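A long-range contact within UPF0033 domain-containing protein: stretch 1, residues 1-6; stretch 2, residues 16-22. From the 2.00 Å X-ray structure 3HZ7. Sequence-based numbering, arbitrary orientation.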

# COMPACT_ATOMS: atom_id res chain seq x y z
N MSE A 1 5.60 -12.02 -0.79
CA MSE A 1 4.74 -10.81 -0.87
C MSE A 1 3.87 -10.66 0.39
O MSE A 1 3.68 -11.62 1.12
CB MSE A 1 3.86 -10.90 -2.13
CG MSE A 1 2.91 -9.73 -2.29
SE MSE A 1 1.51 -10.08 -3.65
CE MSE A 1 1.34 -8.30 -4.41
N ILE A 2 3.38 -9.45 0.67
CA ILE A 2 2.53 -9.23 1.83
C ILE A 2 1.28 -8.40 1.45
O ILE A 2 1.39 -7.39 0.75
CB ILE A 2 3.32 -8.57 3.01
CG1 ILE A 2 2.41 -8.30 4.21
CG2 ILE A 2 3.89 -7.23 2.62
CD1 ILE A 2 1.64 -7.05 4.11
N THR A 3 0.12 -8.87 1.87
CA THR A 3 -1.17 -8.22 1.61
C THR A 3 -1.79 -7.78 2.91
O THR A 3 -1.94 -8.58 3.84
CB THR A 3 -2.12 -9.13 0.83
OG1 THR A 3 -1.48 -9.40 -0.42
CG2 THR A 3 -3.54 -8.40 0.47
N ILE A 4 -2.04 -6.48 2.99
CA ILE A 4 -2.64 -5.90 4.15
C ILE A 4 -4.11 -5.59 3.87
O ILE A 4 -4.39 -4.81 2.98
CB ILE A 4 -1.93 -4.57 4.51
CG1 ILE A 4 -0.42 -4.90 4.79
CG2 ILE A 4 -2.76 -3.84 5.75
CD1 ILE A 4 0.45 -3.85 5.44
N ASP A 5 -5.04 -6.20 4.60
CA ASP A 5 -6.46 -5.86 4.38
C ASP A 5 -6.74 -4.74 5.37
O ASP A 5 -6.73 -4.95 6.59
CB ASP A 5 -7.39 -7.03 4.70
CG ASP A 5 -8.88 -6.66 4.57
OD1 ASP A 5 -9.24 -5.46 4.58
OD2 ASP A 5 -9.68 -7.60 4.46
N ALA A 6 -6.94 -3.54 4.85
CA ALA A 6 -7.22 -2.37 5.66
C ALA A 6 -8.61 -1.83 5.31
O ALA A 6 -8.87 -0.62 5.47
CB ALA A 6 -6.20 -1.34 5.37
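Stretch 2, residues 16-22: IRAKKAL

Stretch 2 is a helix that packs nearly antiparallel across one face of the strand in stretch 1, in a small contact centred on Ile4, which is packed by Ala21 and by the guanidinium of Arg17, with Ile2 at the margin and a hydrogen bond from Arg17 to the strand backbone. Residues 16-22 are helical throughout, with phi near -65° and psi near -40°, and the helix extends beyond the stretch in both directions. Its regular backbone bonds include Ala21 N to Arg17 O at 3.0 Å and Lys20 N to Ile16 O at 2.9 Å. The strand, residues 2-5, is extended. Its axis and that of the helix run at 162° to each other and approach to 9.6 Å, so the helix passes the strand in reverse order: Ala21 lies nearest Ile2, with 7.9 Å between their CA atoms, and Ala18 nearest Ile4, with 7.3 Å between theirs.

The alternation of a strand selects which residues meet the helix. Ile2 and Ile4 point toward it, whereas Thr3 between them is out of reach and exposed, as suits its polar hydroxyl. On the helix, Arg17 and Ala21 are one turn apart and both point toward the strand; Lys19 points away, leaving its charged amine free of the apolar contact.

Ala21 sits against both isoleucines. Its CB is 3.8 Å from Ile4 CD1 and 4.3 Å from Ile2 CD1, an apolar contact in which the short methyl lets the helix backbone come close while the longer, branched isoleucines reach across to it. Ile4, with chi1 in m and chi2 in t, is buried, and its CD1 also lies 4.0 Å from Ala18 N. Ala18 points sideways, and its small side chain adds little bulk beside this contact.

Arg17 extends the contact toward the end of stretch 1. Its long side chain, with chi1 in m, chi2 in t and chi3 in p, carries the guanidinium over Ile4, whose CG2 lies over one face of the group, 3.3 Å from Arg17 CZ. That face offers no N-H groups, so a methyl can rest there without blocking a donor. Arg17 NH1 donates a hydrogen bond to Asp5 O at 3.0 Å, with an N-H...O angle of 137°, well short of linear. The acceptor is a backbone carbonyl, so the bond does not depend on the acidic side chain of Asp5, whose CA-to-CB bond points away. Beyond it, Ala6 CA is 3.9 Å from Arg17 NH1. The whole contact buries 250 Å², counting both sides.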

# COMPACT_ATOMS: atom_id res chain seq x y z
N ILE A 16 0.02 3.75 7.59
CA ILE A 16 0.93 3.38 8.66
C ILE A 16 1.24 1.86 8.58
O ILE A 16 2.40 1.42 8.65
CB ILE A 16 0.29 3.78 10.02
CG1 ILE A 16 0.35 5.31 10.12
CG2 ILE A 16 1.02 3.06 11.21
CD1 ILE A 16 -0.32 5.96 11.33
N ARG A 17 0.19 1.05 8.40
CA ARG A 17 0.39 -0.37 8.31
C ARG A 17 1.29 -0.68 7.09
O ARG A 17 2.21 -1.49 7.15
CB ARG A 17 -0.99 -1.05 8.24
CG ARG A 17 -1.79 -1.01 9.57
CD ARG A 17 -3.13 -1.75 9.55
NE ARG A 17 -2.92 -3.17 9.28
CZ ARG A 17 -3.87 -4.04 8.90
NH1 ARG A 17 -5.13 -3.64 8.73
NH2 ARG A 17 -3.54 -5.32 8.69
N ALA A 18 1.05 0.02 5.98
CA ALA A 18 1.85 -0.18 4.79
C ALA A 18 3.27 0.24 5.01
O ALA A 18 4.19 -0.47 4.59
CB ALA A 18 1.24 0.60 3.55
N LYS A 19 3.48 1.39 5.64
CA LYS A 19 4.84 1.84 5.82
C LYS A 19 5.63 0.90 6.76
O LYS A 19 6.82 0.62 6.52
CB LYS A 19 4.86 3.30 6.36
CG LYS A 19 6.27 3.89 6.38
CD LYS A 19 6.25 5.38 6.64
CE LYS A 19 7.65 5.93 6.88
NZ LYS A 19 7.63 7.43 6.83
N LYS A 20 4.98 0.42 7.80
CA LYS A 20 5.61 -0.52 8.75
C LYS A 20 5.99 -1.78 7.97
O LYS A 20 7.08 -2.33 8.14
CB LYS A 20 4.63 -0.94 9.84
CG LYS A 20 4.14 0.17 10.74
CD LYS A 20 3.35 -0.39 11.92
CE LYS A 20 4.10 -1.49 12.65
NZ LYS A 20 3.68 -1.59 14.07
N ALA A 21 5.09 -2.26 7.14
CA ALA A 21 5.44 -3.47 6.38
C ALA A 21 6.61 -3.25 5.42
O ALA A 21 7.46 -4.18 5.24
CB ALA A 21 4.22 -4.01 5.60
N LEU A 22 6.67 -2.06 4.80
CA LEU A 22 7.77 -1.78 3.86
C LEU A 22 9.11 -1.60 4.58
O LEU A 22 10.12 -2.11 4.14
CB LEU A 22 7.45 -0.55 3.01
CG LEU A 22 6.37 -0.80 1.96
CD1 LEU A 22 5.62 0.50 1.60
CD2 LEU A 22 7.03 -1.46 0.75